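PDB 5TIP: major capsid protein from Paramecium bursaria Chlorella virus 1, which self-assembles as trimers into the large icosahedral capsid of the virus and carries N-linked glycans. Local coordinates for residues A[49-53]-A[178-182]; A[69-75]-A[199-205]. One frame throughout, in Å; residues are numbered along the deposited sequence.

In the fold
Following the chain from the N terminus, the turn at 49-53 comes after strand 36-42 and just before strand 54-58. Strand 65-76 follows and carries 69-75. The chain then runs on for about a hundred residues before 178-182, which starts on the last residue of strand 172-178 and runs into the loop, closes interaction 1. Strand 200-210 next returns to strand 65-76 and closes interaction 2. The two loops cross, since their segments alternate along the chain. Interaction 1 ties the turn before strand 54-58 to the end of its neighbour, strand 172-178, in one sheet. Interaction 2 pairs two strands of the other sheet. They touch where Val49 and Leu178 meet Met201, and where Phe51 meets Pro199.

Interaction 1 (A[49-53]-A[178-182]); sequences VGFGN and LASQV
Leu178 lies against the turn formed by Gly50 to Asn53. Leu178 CD1 comes to 3.2 Å from Gly50 O, and its CB and CG sit near both Gly50 O and Asn53 O. CG is anti to the carbonyl carbon (chi1 -62°), and the extended chi2 carries CD1 on to Val49. Val49 CG1 meets Leu178 CD1 at 4.0 Å, with the two side chains crossing obliquely. Met201 of strand 200-210 touches both residues.

Phe51 lies along the 179-182 end of the contact. Phe51 CB is 3.4 Å from Ser180 O. Ala179 O sits at the ring edge, in the plane of the ring, 3.5 Å from Phe51 CD1. Further out, Phe51 CE1 meets Val182 CG2 at 4.1 Å, and the two side chains lie at about a right angle. Leu91 of helix 87-91 packs on both Phe51 and Val182. Ser180 O also accepts a hydrogen bond from Asn186 ND2.

Two backbone hydrogen bonds join the segments. Leu178 N gives a nearly straight bond of 2.9 Å to Asn53 O (173° at the hydrogen). Gly52 N bonds to Ala179 O at 3.0 Å, but it sits above the carbonyl plane and the bond is bent (134°). Gly52 CA adds a CA-H...O contact to Leu178 O. Gly52 CA also lies against Ser180 OG.

Asn53 turns its amide toward its own loop, where ND2 bonds to Ser48 O. Asn53 N closes the turn on Gly50 O at 3.1 Å. This is a type II beta turn with glycine at its third position. The bond from Leu178 N to Asn53 O joins it to the end of strand 172-178, just before strand 54-58 begins, in the N-terminal jelly-roll of the double jelly-roll major capsid protein.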
ATOM      1  N   VAL A  49      14.096 -21.191  28.864  1.00 32.62           N
ATOM      2  CA  VAL A  49      13.086 -20.282  28.340  1.00 31.74           C
ATOM      3  C   VAL A  49      11.984 -20.102  29.373  1.00 32.84           C
ATOM      4  O   VAL A  49      11.431 -21.080  29.893  1.00 36.21           O
ATOM      5  CB  VAL A  49      12.530 -20.804  27.008  1.00 32.39           C
ATOM      6  CG1 VAL A  49      11.359 -19.950  26.554  1.00 30.37           C
ATOM      7  CG2 VAL A  49      13.623 -20.819  25.952  1.00 35.17           C
ATOM      8  N   GLY A  50      11.660 -18.852  29.674  1.00 31.24           N
ATOM      9  CA  GLY A  50      10.622 -18.555  30.643  1.00 31.59           C
ATOM     10  C   GLY A  50      10.519 -17.060  30.838  1.00 33.23           C
ATOM     11  O   GLY A  50      11.391 -16.294  30.417  1.00 35.12           O
ATOM     12  N   PHE A  51       9.428 -16.654  31.485  1.00 33.56           N
ATOM     13  CA  PHE A  51       9.195 -15.236  31.729  1.00 34.65           C
ATOM     14  C   PHE A  51      10.329 -14.643  32.555  1.00 36.53           C
ATOM     15  O   PHE A  51      10.683 -15.164  33.617  1.00 38.94           O
ATOM     16  CB  PHE A  51       7.855 -15.032  32.439  1.00 33.04           C
ATOM     17  CG  PHE A  51       6.661 -15.304  31.569  1.00 32.60           C
ATOM     18  CD1 PHE A  51       6.344 -14.452  30.523  1.00 30.52           C
ATOM     19  CD2 PHE A  51       5.855 -16.406  31.795  1.00 33.99           C
ATOM     20  CE1 PHE A  51       5.248 -14.696  29.720  1.00 29.36           C
ATOM     21  CE2 PHE A  51       4.756 -16.655  30.993  1.00 32.05           C
ATOM     22  CZ  PHE A  51       4.454 -15.800  29.954  1.00 30.68           C
ATOM     23  N   GLY A  52      10.900 -13.547  32.059  1.00 36.06           N
ATOM     24  CA  GLY A  52      11.964 -12.855  32.753  1.00 37.72           C
ATOM     25  C   GLY A  52      13.332 -13.491  32.655  1.00 37.79           C
ATOM     26  O   GLY A  52      14.235 -13.088  33.397  1.00 36.77           O
ATOM     27  N   ASN A  53      13.524 -14.458  31.764  1.00 37.30           N
ATOM     28  CA  ASN A  53      14.801 -15.138  31.617  1.00 36.37           C
ATOM     29  C   ASN A  53      15.569 -14.602  30.414  1.00 31.54           C
ATOM     30  O   ASN A  53      15.000 -14.015  29.491  1.00 31.02           O
ATOM     31  CB  ASN A  53      14.602 -16.650  31.468  1.00 38.38           C
ATOM     32  CG  ASN A  53      14.039 -17.292  32.719  1.00 39.19           C
ATOM     33  OD1 ASN A  53      14.065 -16.704  33.801  1.00 41.43           O
ATOM     34  ND2 ASN A  53      13.531 -18.511  32.578  1.00 37.29           N
ATOM     35  N   LEU A 178      13.553 -12.111  27.845  1.00 29.78           N
ATOM     36  CA  LEU A 178      12.106 -12.261  27.826  1.00 27.05           C
ATOM     37  C   LEU A 178      11.464 -11.379  28.883  1.00 26.95           C
ATOM     38  O   LEU A 178      11.993 -11.222  29.988  1.00 26.73           O
ATOM     39  CB  LEU A 178      11.702 -13.717  28.053  1.00 26.77           C
ATOM     40  CG  LEU A 178      12.181 -14.726  27.015  1.00 25.45           C
ATOM     41  CD1 LEU A 178      11.478 -16.051  27.241  1.00 27.51           C
ATOM     42  CD2 LEU A 178      11.934 -14.205  25.608  1.00 25.86           C
ATOM     43  N   ALA A 179      10.320 -10.798  28.533  1.00 27.32           N
ATOM     44  CA  ALA A 179       9.597  -9.959  29.475  1.00 26.66           C
ATOM     45  C   ALA A 179       9.106 -10.790  30.653  1.00 30.72           C
ATOM     46  O   ALA A 179       8.876 -11.997  30.539  1.00 29.04           O
ATOM     47  CB  ALA A 179       8.418  -9.274  28.783  1.00 25.29           C
ATOM     48  N   SER A 180       8.949 -10.129  31.798  1.00 32.12           N
ATOM     49  CA  SER A 180       8.500 -10.829  32.995  1.00 30.18           C
ATOM     50  C   SER A 180       6.982 -10.943  33.031  1.00 30.74           C
ATOM     51  O   SER A 180       6.438 -12.022  33.290  1.00 32.78           O
ATOM     52  CB  SER A 180       9.014 -10.109  34.242  1.00 28.98           C
ATOM     53  OG  SER A 180      10.428 -10.023  34.226  1.00 33.06           O
ATOM     54  N   GLN A 181       6.284  -9.843  32.763  1.00 29.35           N
ATOM     55  CA  GLN A 181       4.833  -9.789  32.862  1.00 29.44           C
ATOM     56  C   GLN A 181       4.264  -9.314  31.534  1.00 30.20           C
ATOM     57  O   GLN A 181       4.647  -8.249  31.040  1.00 32.40           O
ATOM     58  CB  GLN A 181       4.399  -8.853  33.994  1.00 31.56           C
ATOM     59  CG  GLN A 181       5.110  -9.120  35.311  1.00 36.15           C
ATOM     60  CD  GLN A 181       4.605  -8.246  36.439  1.00 40.62           C
ATOM     61  OE1 GLN A 181       3.809  -7.333  36.223  1.00 42.87           O
ATOM     62  NE2 GLN A 181       5.058  -8.529  37.656  1.00 42.67           N
ATOM     63  N   VAL A 182       3.352 -10.099  30.963  1.00 29.76           N
ATOM     64  CA  VAL A 182       2.732  -9.796  29.677  1.00 28.68           C
ATOM     65  C   VAL A 182       1.222  -9.772  29.875  1.00 28.66           C
ATOM     66  O   VAL A 182       0.623 -10.786  30.258  1.00 29.95           O
ATOM     67  CB  VAL A 182       3.133 -10.805  28.590  1.00 28.50           C
ATOM     68  CG1 VAL A 182       2.467 -10.443  27.279  1.00 26.15           C
ATOM     69  CG2 VAL A 182       4.645 -10.839  28.429  1.00 29.74           C
TER

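Interaction 2 (A[69-75]-A[199-205])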
ATOM      1  N   ILE A  69      15.575 -13.641  10.120  1.00 25.35           N
ATOM      2  CA  ILE A  69      15.580 -14.367  11.384  1.00 24.52           C
ATOM      3  C   ILE A  69      14.229 -14.160  12.052  1.00 26.61           C
ATOM      4  O   ILE A  69      13.795 -13.018  12.239  1.00 26.14           O
ATOM      5  CB  ILE A  69      16.719 -13.905  12.316  1.00 23.47           C
ATOM      6  CG1 ILE A  69      18.082 -14.175  11.678  1.00 22.54           C
ATOM      7  CG2 ILE A  69      16.614 -14.596  13.665  1.00 26.19           C
ATOM      8  CD1 ILE A  69      19.254 -13.869  12.587  1.00 23.48           C
ATOM      9  N   VAL A  70      13.567 -15.258  12.410  1.00 31.24           N
ATOM     10  CA  VAL A  70      12.242 -15.221  13.017  1.00 28.04           C
ATOM     11  C   VAL A  70      12.288 -15.957  14.349  1.00 25.33           C
ATOM     12  O   VAL A  70      12.869 -17.043  14.451  1.00 24.50           O
ATOM     13  CB  VAL A  70      11.171 -15.836  12.091  1.00 30.53           C
ATOM     14  CG1 VAL A  70       9.799 -15.776  12.742  1.00 31.47           C
ATOM     15  CG2 VAL A  70      11.156 -15.122  10.750  1.00 32.00           C
ATOM     16  N   VAL A  71      11.676 -15.360  15.368  1.00 24.32           N
ATOM     17  CA  VAL A  71      11.538 -15.973  16.684  1.00 24.67           C
ATOM     18  C   VAL A  71      10.100 -16.450  16.828  1.00 27.63           C
ATOM     19  O   VAL A  71       9.160 -15.650  16.745  1.00 31.93           O
ATOM     20  CB  VAL A  71      11.906 -14.991  17.806  1.00 24.71           C
ATOM     21  CG1 VAL A  71      11.701 -15.640  19.170  1.00 25.64           C
ATOM     22  CG2 VAL A  71      13.340 -14.510  17.643  1.00 25.30           C
ATOM     23  N   GLU A  72       9.923 -17.751  17.033  1.00 26.02           N
ATOM     24  CA  GLU A  72       8.601 -18.336  17.201  1.00 26.88           C
ATOM     25  C   GLU A  72       8.274 -18.465  18.683  1.00 28.33           C
ATOM     26  O   GLU A  72       9.092 -18.962  19.464  1.00 30.68           O
ATOM     27  CB  GLU A  72       8.515 -19.703  16.519  1.00 28.44           C
ATOM     28  CG  GLU A  72       8.655 -19.646  15.005  1.00 30.66           C
ATOM     29  CD  GLU A  72       8.348 -20.972  14.335  1.00 32.98           C
ATOM     30  OE1 GLU A  72       7.938 -21.916  15.042  1.00 35.03           O
ATOM     31  OE2 GLU A  72       8.522 -21.074  13.101  1.00 33.80           O
ATOM     32  N   PHE A  73       7.080 -18.017  19.062  1.00 27.90           N
ATOM     33  CA  PHE A  73       6.557 -18.199  20.406  1.00 30.23           C
ATOM     34  C   PHE A  73       5.231 -18.943  20.345  1.00 29.95           C
ATOM     35  O   PHE A  73       4.482 -18.836  19.369  1.00 34.33           O
ATOM     36  CB  PHE A  73       6.343 -16.865  21.137  1.00 29.35           C
ATOM     37  CG  PHE A  73       7.612 -16.179  21.549  1.00 28.62           C
ATOM     38  CD1 PHE A  73       8.478 -16.776  22.450  1.00 28.66           C
ATOM     39  CD2 PHE A  73       7.918 -14.915  21.071  1.00 30.86           C
ATOM     40  CE1 PHE A  73       9.639 -16.139  22.843  1.00 30.09           C
ATOM     41  CE2 PHE A  73       9.078 -14.272  21.461  1.00 31.61           C
ATOM     42  CZ  PHE A  73       9.940 -14.885  22.348  1.00 30.44           C
ATOM     43  N   VAL A  74       4.949 -19.701  21.400  1.00 28.13           N
ATOM     44  CA  VAL A  74       3.653 -20.338  21.594  1.00 25.13           C
ATOM     45  C   VAL A  74       3.111 -19.872  22.937  1.00 26.77           C
ATOM     46  O   VAL A  74       3.695 -20.174  23.986  1.00 28.36           O
ATOM     47  CB  VAL A  74       3.754 -21.869  21.541  1.00 26.07           C
ATOM     48  CG1 VAL A  74       2.397 -22.485  21.792  1.00 26.65           C
ATOM     49  CG2 VAL A  74       4.309 -22.318  20.199  1.00 25.60           C
ATOM     50  N   LEU A  75       2.002 -19.138  22.905  1.00 29.99           N
ATOM     51  CA  LEU A  75       1.424 -18.535  24.096  1.00 28.45           C
ATOM     52  C   LEU A  75      -0.030 -18.957  24.249  1.00 28.45           C
ATOM     53  O   LEU A  75      -0.715 -19.257  23.267  1.00 27.48           O
ATOM     54  CB  LEU A  75       1.508 -17.004  24.046  1.00 28.54           C
ATOM     55  CG  LEU A  75       2.890 -16.387  23.840  1.00 28.03           C
ATOM     56  CD1 LEU A  75       2.796 -14.872  23.771  1.00 29.96           C
ATOM     57  CD2 LEU A  75       3.815 -16.808  24.960  1.00 28.69           C
ATOM     58  N   PRO A 199       6.163 -19.737  28.240  1.00 34.99           N
ATOM     59  CA  PRO A 199       6.220 -19.750  26.776  1.00 32.43           C
ATOM     60  C   PRO A 199       7.230 -20.758  26.256  1.00 35.15           C
ATOM     61  O   PRO A 199       8.209 -21.099  26.923  1.00 38.90           O
ATOM     62  CB  PRO A 199       6.641 -18.319  26.430  1.00 32.28           C
ATOM     63  CG  PRO A 199       7.425 -17.876  27.611  1.00 32.62           C
ATOM     64  CD  PRO A 199       6.774 -18.522  28.805  1.00 34.10           C
ATOM     65  N   THR A 200       6.977 -21.233  25.040  1.00 32.64           N
ATOM     66  CA  THR A 200       7.919 -22.057  24.300  1.00 32.56           C
ATOM     67  C   THR A 200       8.492 -21.234  23.156  1.00 31.54           C
ATOM     68  O   THR A 200       7.764 -20.487  22.493  1.00 32.26           O
ATOM     69  CB  THR A 200       7.246 -23.318  23.752  1.00 35.18           C
ATOM     70  OG1 THR A 200       5.824 -23.156  23.793  1.00 41.60           O
ATOM     71  CG2 THR A 200       7.630 -24.527  24.590  1.00 38.75           C
ATOM     72  N   MET A 201       9.797 -21.361  22.930  1.00 29.68           N
ATOM     73  CA  MET A 201      10.502 -20.497  21.997  1.00 28.81           C
ATOM     74  C   MET A 201      11.342 -21.328  21.040  1.00 29.81           C
ATOM     75  O   MET A 201      11.864 -22.388  21.400  1.00 32.05           O
ATOM     76  CB  MET A 201      11.408 -19.493  22.725  1.00 32.51           C
ATOM     77  CG  MET A 201      12.071 -18.483  21.798  1.00 34.65           C
ATOM     78  SD  MET A 201      13.353 -17.507  22.597  1.00 40.09           S
ATOM     79  CE  MET A 201      12.722 -17.439  24.262  1.00 39.80           C
ATOM     80  N   SER A 202      11.459 -20.834  19.809  1.00 30.21           N
ATOM     81  CA  SER A 202      12.372 -21.395  18.828  1.00 30.17           C
ATOM     82  C   SER A 202      12.856 -20.268  17.926  1.00 26.91           C
ATOM     83  O   SER A 202      12.118 -19.321  17.643  1.00 26.88           O
ATOM     84  CB  SER A 202      11.713 -22.505  18.001  1.00 32.12           C
ATOM     85  OG  SER A 202      10.580 -22.021  17.303  1.00 36.60           O
ATOM     86  N   VAL A 203      14.106 -20.377  17.487  1.00 26.89           N
ATOM     87  CA  VAL A 203      14.740 -19.372  16.643  1.00 25.15           C
ATOM     88  C   VAL A 203      15.037 -20.010  15.296  1.00 28.82           C
ATOM     89  O   VAL A 203      15.623 -21.098  15.235  1.00 29.65           O
ATOM     90  CB  VAL A 203      16.025 -18.817  17.285  1.00 25.73           C
ATOM     91  CG1 VAL A 203      16.644 -17.749  16.398  1.00 25.21           C
ATOM     92  CG2 VAL A 203      15.727 -18.263  18.669  1.00 22.38           C
ATOM     93  N   TRP A 204      14.630 -19.340  14.222  1.00 30.30           N
ATOM     94  CA  TRP A 204      14.824 -19.835  12.867  1.00 26.57           C
ATOM     95  C   TRP A 204      15.582 -18.795  12.057  1.00 25.52           C
ATOM     96  O   TRP A 204      15.232 -17.610  12.079  1.00 27.10           O
ATOM     97  CB  TRP A 204      13.481 -20.161  12.211  1.00 24.12           C
ATOM     98  CG  TRP A 204      12.772 -21.301  12.874  1.00 24.53           C
ATOM     99  CD1 TRP A 204      12.057 -21.258  14.037  1.00 21.00           C
ATOM    100  CD2 TRP A 204      12.719 -22.658  12.423  1.00 23.85           C
ATOM    101  NE1 TRP A 204      11.559 -22.502  14.333  1.00 22.38           N
ATOM    102  CE2 TRP A 204      11.950 -23.379  13.356  1.00 23.52           C
ATOM    103  CE3 TRP A 204      13.244 -23.333  11.316  1.00 23.22           C
ATOM    104  CZ2 TRP A 204      11.695 -24.740  13.219  1.00 28.21           C
ATOM    105  CZ3 TRP A 204      12.990 -24.683  11.183  1.00 24.86           C
ATOM    106  CH2 TRP A 204      12.223 -25.373  12.128  1.00 29.56           C
ATOM    107  N   VAL A 205      16.618 -19.238  11.349  1.00 25.63           N
ATOM    108  CA  VAL A 205      17.480 -18.364  10.561  1.00 24.01           C
ATOM    109  C   VAL A 205      17.434 -18.824   9.110  1.00 25.80           C
ATOM    110  O   VAL A 205      17.546 -20.022   8.829  1.00 26.77           O
ATOM    111  CB  VAL A 205      18.925 -18.364  11.094  1.00 23.04           C
ATOM    112  CG1 VAL A 205      19.825 -17.529  10.200  1.00 23.30           C
ATOM    113  CG2 VAL A 205      18.958 -17.839  12.518  1.00 22.18           C
TER
HETATM  114  O   HOH W   1       9.161 -24.626  15.135  1.00 43.12           O
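Phe73 and Met201 lie side by side and point to the same face of the sheet. Phe73 CE1 touches Met201 CG at 3.5 Å and also meets the terminal CE. Met201 CG is anti to the backbone N (chi1 -175°), and a bend at chi3 brings the methyl back to the ring. Met201 SD stands 5.0 Å from the Phe73 ring centroid and oblique to it, a Met-aromatic contact. Val71 CG1 also packs on Met201 CG, beside the Phe73 contact. Further along this face, Ile69 and Val205 run side by side, and Ile69 CG1 is 3.9 Å from Val205 CG2. At the opposite end Leu75 CD2 meets Pro199 CB. Leu174, Phe176 and Leu178 of strand 172-178 cover this face.

The strands pair antiparallel, and Val70-Trp204 and Glu72-Ser202 are hydrogen-bonded pairs with bonds in both directions. Val74 N adds one to Thr200 O at 3.1 Å. This fits the jelly-roll of the double-barrel capsid proteins, in which two sheets pack face to face. Here Leu178 and its neighbours belong to the facing sheet. Strand 143-149 continues the pairing beyond 69-75.

The face with Val70, Glu72 and Trp204 is polar in part. Val74 CB touches Thr200 OG1 at 3.3 Å. Trp204 NE1 gives a hydrogen bond of 3.2 Å to Ser202 OG, which lies in the indole plane. Glu72 OE2 lies over one face of the indole, 3.6 Å from Trp204 NE1, and the carboxylate plane is 23° from the ring. A water donates to Glu72 OE1 and weakly accepts from Trp204 NE1. Glu72 OE1 also pairs with Arg145. Arg328 of the second subunit forms a salt bridge with Glu72 OE2 and a cation-pi contact with Trp204.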